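Local atomic coordinates of branched-chain-amino-acid aminotransferase (Pseudomonas aeruginosa, PDB entry 6NST), a protein that probably transfers amino groups between leucine, isoleucine or valine and 2-oxoglutarate, using pyridoxal 5'-phosphate as cofactor, in branched-chain amino acid biosynthesis. Residues A51-Q56 and D290-K295; N199-K204 and N223-L228. The protein carries 1 engineered substitution. All coordinates share one frame; numbering follows the deposited sequence.

Contact 1: A51-Q56 and D290-K295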
loop_
_atom_site.group_PDB
_atom_site.type_symbol
_atom_site.label_atom_id
_atom_site.label_comp_id
_atom_site.label_asym_id
_atom_site.label_seq_id
_atom_site.Cartn_x
_atom_site.Cartn_y
_atom_site.Cartn_z
ATOM N N ALA A 51 39.925 23.126 2.525
ATOM C CA ALA A 51 38.683 23.682 3.041
ATOM C C ALA A 51 37.587 22.628 3.036
ATOM O O ALA A 51 37.461 21.850 2.085
ATOM C CB ALA A 51 38.237 24.903 2.225
ATOM N N ILE A 52 36.796 22.617 4.105
ATOM C CA ILE A 52 35.649 21.725 4.213
ATOM C C ILE A 52 34.458 22.369 3.517
ATOM O O ILE A 52 34.153 23.546 3.745
ATOM C CB ILE A 52 35.332 21.422 5.687
ATOM C CG1 ILE A 52 36.493 20.671 6.343
ATOM C CG2 ILE A 52 34.045 20.629 5.804
ATOM C CD1 ILE A 52 36.299 20.429 7.823
ATOM N N PHE A 53 33.781 21.603 2.667
ATOM C CA PHE A 53 32.655 22.115 1.898
ATOM C C PHE A 53 31.376 21.992 2.718
ATOM O O PHE A 53 30.969 20.882 3.081
ATOM C CB PHE A 53 32.513 21.373 0.572
ATOM C CG PHE A 53 31.392 21.884 -0.281
ATOM C CD1 PHE A 53 31.462 23.142 -0.856
ATOM C CD2 PHE A 53 30.266 21.113 -0.504
ATOM C CE1 PHE A 53 30.430 23.620 -1.640
ATOM C CE2 PHE A 53 29.231 21.584 -1.289
ATOM C CZ PHE A 53 29.313 22.839 -1.856
ATOM N N ARG A 54 30.747 23.133 2.995
ATOM C CA ARG A 54 29.502 23.217 3.755
ATOM C C ARG A 54 29.610 22.449 5.072
ATOM O O ARG A 54 28.863 21.509 5.350
ATOM C CB ARG A 54 28.318 22.729 2.920
ATOM C CG ARG A 54 28.180 23.457 1.596
ATOM C CD ARG A 54 26.774 23.350 1.043
ATOM N NE ARG A 54 25.814 24.093 1.852
ATOM C CZ ARG A 54 24.533 24.255 1.536
ATOM N NH1 ARG A 54 24.050 23.724 0.421
ATOM N NH2 ARG A 54 23.734 24.949 2.332
ATOM N N LEU A 55 30.580 22.874 5.884
ATOM C CA LEU A 55 30.760 22.276 7.200
ATOM C C LEU A 55 29.515 22.457 8.062
ATOM O O LEU A 55 29.100 21.532 8.770
ATOM C CB LEU A 55 31.982 22.886 7.884
ATOM C CG LEU A 55 32.235 22.439 9.322
ATOM C CD1 LEU A 55 32.387 20.928 9.391
ATOM C CD2 LEU A 55 33.459 23.135 9.900
ATOM N N GLN A 56 28.899 23.639 8.000
ATOM C CA GLN A 56 27.754 23.932 8.857
ATOM C C GLN A 56 26.556 23.057 8.508
ATOM O O GLN A 56 25.868 22.552 9.404
ATOM C CB GLN A 56 27.393 25.415 8.750
ATOM C CG GLN A 56 26.159 25.834 9.542
ATOM C CD GLN A 56 26.391 25.860 11.044
ATOM O OE1 GLN A 56 27.500 25.611 11.522
ATOM N NE2 GLN A 56 25.340 26.167 11.798
ATOM N N ASP A 290 33.975 23.484 -9.534
ATOM C CA ASP A 290 34.542 24.812 -9.330
ATOM C C ASP A 290 34.199 25.358 -7.951
ATOM O O ASP A 290 35.013 26.060 -7.338
ATOM C CB ASP A 290 34.043 25.773 -10.410
ATOM C CG ASP A 290 34.606 25.456 -11.779
ATOM O OD1 ASP A 290 35.546 24.636 -11.864
ATOM O OD2 ASP A 290 34.104 26.027 -12.772
ATOM N N LEU A 291 33.006 25.041 -7.448
ATOM C CA LEU A 291 32.581 25.562 -6.156
ATOM C C LEU A 291 33.341 24.898 -5.013
ATOM O O LEU A 291 33.878 25.580 -4.132
ATOM C CB LEU A 291 31.075 25.365 -5.989
ATOM C CG LEU A 291 30.462 25.883 -4.690
ATOM C CD1 LEU A 291 30.525 27.401 -4.638
ATOM C CD2 LEU A 291 29.031 25.389 -4.548
ATOM N N VAL A 292 33.402 23.564 -5.012
ATOM C CA VAL A 292 33.998 22.864 -3.878
ATOM C C VAL A 292 35.513 23.041 -3.853
ATOM O O VAL A 292 36.123 23.044 -2.778
ATOM C CB VAL A 292 33.603 21.373 -3.897
ATOM C CG1 VAL A 292 32.091 21.225 -3.859
ATOM C CG2 VAL A 292 34.184 20.667 -5.115
ATOM N N SER A 293 36.144 23.202 -5.015
ATOM C CA SER A 293 37.594 23.328 -5.095
ATOM C C SER A 293 38.071 24.770 -5.004
ATOM O O SER A 293 39.282 25.007 -5.051
ATOM C CB SER A 293 38.113 22.702 -6.395
ATOM O OG SER A 293 37.706 23.458 -7.522
ATOM N N GLY A 294 37.161 25.733 -4.882
ATOM C CA GLY A 294 37.547 27.120 -4.744
ATOM C C GLY A 294 37.994 27.803 -6.016
ATOM O O GLY A 294 38.495 28.932 -5.946
ATOM N N LYS A 295 37.842 27.162 -7.177
ATOM C CA LYS A 295 38.158 27.836 -8.432
ATOM C C LYS A 295 37.236 29.020 -8.680
ATOM O O LYS A 295 37.607 29.942 -9.415
ATOM C CB LYS A 295 38.082 26.849 -9.599
ATOM C CG LYS A 295 39.104 25.725 -9.517
ATOM C CD LYS A 295 38.980 24.768 -10.689
ATOM C CE LYS A 295 39.972 23.624 -10.565
ATOM N NZ LYS A 295 39.874 22.678 -11.710
HETATM O O HOH W 1 35.495 22.982 0.025
#
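Phe53 is the side chain that carries this contact, and it is clamped on both faces. Val292 CG1 sits almost exactly over the middle of the ring, 3.5 Å from the centroid of Phe53 and 6° off the ring normal, a close CH-pi contact. On the opposite face the ring meets CG of its own neighbour, Arg54, whose methylene lies 3.5 Å above the plane. Leu291 comes in differently: its CD2 methyl reaches the rim near the ring plane, 3.7 Å from Phe53 CE1. With CG anti to the backbone N (chi1 -178°), the ring reaches out from the strand to helix 279-292.

Beside this tight apolar part the link is looser, through a single water. It donates to Ala51 O at 3.1 Å and to Val292 O at 2.9 Å, joining a strand carbonyl to one near the end of the helix. Beyond it the chain turns away through Gly294, at positive phi, to the exposed Lys295. Strand 51-53 runs antiparallel between strands 36-46 and 303-305, and Val292 also packs on Tyr44 of the former.

Contact 2: N199-K204 and N223-L228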
loop_
_atom_site.group_PDB
_atom_site.type_symbol
_atom_site.label_atom_id
_atom_site.label_comp_id
_atom_site.label_asym_id
_atom_site.label_seq_id
_atom_site.Cartn_x
_atom_site.Cartn_y
_atom_site.Cartn_z
ATOM N N ASN A 199 21.343 11.273 -4.541
ATOM C CA ASN A 199 20.128 11.806 -5.137
ATOM C C ASN A 199 20.247 11.779 -6.656
ATOM O O ASN A 199 21.340 11.915 -7.214
ATOM C CB ASN A 199 19.861 13.232 -4.653
ATOM C CG ASN A 199 19.394 13.280 -3.208
ATOM O OD1 ASN A 199 20.194 13.447 -2.287
ATOM N ND2 ASN A 199 18.090 13.135 -3.005
ATOM N N ILE A 200 19.115 11.593 -7.327
ATOM C CA ILE A 200 19.089 11.396 -8.771
ATOM C C ILE A 200 18.398 12.582 -9.431
ATOM O O ILE A 200 17.449 13.154 -8.881
ATOM C CB ILE A 200 18.406 10.062 -9.147
ATOM C CG1 ILE A 200 18.592 9.760 -10.637
ATOM C CG2 ILE A 200 16.933 10.073 -8.770
ATOM C CD1 ILE A 200 18.261 8.328 -11.019
ATOM N N PHE A 201 18.900 12.966 -10.601
ATOM C CA PHE A 201 18.334 14.033 -11.409
ATOM C C PHE A 201 18.180 13.536 -12.839
ATOM O O PHE A 201 18.951 12.695 -13.301
ATOM C CB PHE A 201 19.219 15.290 -11.410
ATOM C CG PHE A 201 19.252 16.027 -10.099
ATOM C CD1 PHE A 201 19.975 15.535 -9.024
ATOM C CD2 PHE A 201 18.586 17.234 -9.954
ATOM C CE1 PHE A 201 20.013 16.222 -7.823
ATOM C CE2 PHE A 201 18.620 17.924 -8.758
ATOM C CZ PHE A 201 19.336 17.419 -7.692
ATOM N N ILE A 202 17.174 14.059 -13.534
ATOM C CA ILE A 202 17.006 13.804 -14.958
ATOM C C ILE A 202 16.731 15.128 -15.655
ATOM O O ILE A 202 16.203 16.072 -15.057
ATOM C CB ILE A 202 15.883 12.782 -15.259
ATOM C CG1 ILE A 202 14.514 13.332 -14.863
ATOM C CG2 ILE A 202 16.147 11.460 -14.546
ATOM C CD1 ILE A 202 13.371 12.400 -15.213
ATOM N N ILE A 203 17.113 15.199 -16.927
ATOM C CA ILE A 203 16.905 16.377 -17.761
ATOM C C ILE A 203 16.089 15.959 -18.974
ATOM O O ILE A 203 16.390 14.943 -19.612
ATOM C CB ILE A 203 18.238 17.022 -18.191
ATOM C CG1 ILE A 203 18.877 17.791 -17.032
ATOM C CG2 ILE A 203 18.029 17.956 -19.376
ATOM C CD1 ILE A 203 19.689 16.937 -16.089
ATOM N N LYS A 204 15.053 16.734 -19.285
ATOM C CA LYS A 204 14.214 16.485 -20.454
ATOM C C LYS A 204 13.889 17.831 -21.085
ATOM O O LYS A 204 13.211 18.660 -20.468
ATOM C CB LYS A 204 12.939 15.729 -20.074
ATOM C CG LYS A 204 12.082 15.304 -21.259
ATOM C CD LYS A 204 12.877 14.459 -22.241
ATOM C CE LYS A 204 11.997 13.941 -23.371
ATOM N NZ LYS A 204 10.951 12.998 -22.878
ATOM N N ASN A 223 20.936 19.824 -2.571
ATOM C CA ASN A 223 20.566 21.205 -2.274
ATOM C C ASN A 223 21.503 22.191 -2.961
ATOM O O ASN A 223 21.071 23.267 -3.391
ATOM C CB ASN A 223 20.559 21.435 -0.763
ATOM C CG ASN A 223 20.155 22.850 -0.391
ATOM O OD1 ASN A 223 20.982 23.763 -0.383
ATOM N ND2 ASN A 223 18.878 23.038 -0.080
ATOM N N THR A 224 22.790 21.848 -3.066
ATOM C CA THR A 224 23.725 22.725 -3.763
ATOM C C THR A 224 23.415 22.786 -5.253
ATOM O O THR A 224 23.553 23.844 -5.878
ATOM C CB THR A 224 25.164 22.258 -3.542
ATOM O OG1 THR A 224 25.344 20.964 -4.130
ATOM C CG2 THR A 224 25.479 22.180 -2.063
ATOM N N ILE A 225 22.999 21.661 -5.840
ATOM C CA ILE A 225 22.683 21.651 -7.265
ATOM C C ILE A 225 21.448 22.501 -7.543
ATOM O O ILE A 225 21.389 23.214 -8.552
ATOM C CB ILE A 225 22.520 20.203 -7.771
ATOM C CG1 ILE A 225 23.826 19.700 -8.393
ATOM C CG2 ILE A 225 21.404 20.106 -8.799
ATOM C CD1 ILE A 225 24.998 19.654 -7.444
ATOM N N LEU A 226 20.453 22.459 -6.650
ATOM C CA LEU A 226 19.295 23.336 -6.801
ATOM C C LEU A 226 19.717 24.799 -6.787
ATOM O O LEU A 226 19.178 25.619 -7.540
ATOM C CB LEU A 226 18.267 23.078 -5.695
ATOM C CG LEU A 226 17.775 21.660 -5.375
ATOM C CD1 LEU A 226 16.494 21.714 -4.550
ATOM C CD2 LEU A 226 17.577 20.820 -6.623
ATOM N N THR A 227 20.686 25.143 -5.934
ATOM C CA THR A 227 21.222 26.500 -5.912
ATOM C C THR A 227 21.990 26.806 -7.193
ATOM O O THR A 227 21.796 27.860 -7.809
ATOM C CB THR A 227 22.127 26.683 -4.693
ATOM O OG1 THR A 227 21.377 26.442 -3.496
ATOM C CG2 THR A 227 22.701 28.092 -4.660
ATOM N N LEU A 228 22.869 25.889 -7.609
ATOM C CA LEU A 228 23.672 26.119 -8.805
ATOM C C LEU A 228 22.810 26.134 -10.062
ATOM O O LEU A 228 23.053 26.934 -10.973
ATOM C CB LEU A 228 24.765 25.056 -8.918
ATOM C CG LEU A 228 25.886 25.088 -7.876
ATOM C CD1 LEU A 228 26.849 23.933 -8.098
ATOM C CD2 LEU A 228 26.626 26.418 -7.910
#
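Phe201, on strand 199-204 of the mixed sheet in this class-IV aminotransferase fold, points its ring at helix 220-231, and the contact is a small piece of helix-on-sheet packing. The cross-segment interactions are all apolar. Ile225 CG2 approaches the ring obliquely, 3.5 Å from Phe201 CE2 and 3.6 Å from Phe201 CZ. Leu226 meets the same corner in the plane of the ring, its CD2 methyl 3.7 Å from Phe201 CE2. Two methyls from successive helix residues thus meet the same end of the ring. The Leu226 chain has CG anti to the carbonyl carbon (chi1 -50°), which carries its tip across to the aromatic edge.

Within the sheet, the ring of Phe201 meets that of Phe253 on the adjacent strand 251-256, the two planes nearly parallel, and its side chain also touches Ile208 and Thr210 on strand 207-210. Ile225 also packs against Tyr288 of helix 279-292.

Within the helix, Asn223 O takes two donors from one residue, Thr227 N and Thr227 OG1, which arrive from opposite faces of its carbonyl plane; the hydroxyl is 3.2 Å from Asn223 O and tilted 25° out of that plane.

In the fold
Helix 220-231 is common ground for the two contacts, whose centres lie about 18 Å apart. In contact 2 it packs on strand 199-204; elsewhere on its surface it meets contact 1, where Arg54 NH1 is 3.2 Å from Asn223 OD1, a probable hydrogen bond, and Phe53 CE2 is 3.9 Å from Thr224 CG2. The helix therefore lies between residues of the antiparallel sheet and those of the mixed sheet. Along the chain, contact 2 is nested within the loop that contact 1 closes. The side chain of Phe53 is about 12 Å from that of Lys160, the cofactor-attachment lysine by similarity, which carries no cofactor here; contact 2 lies away from that site.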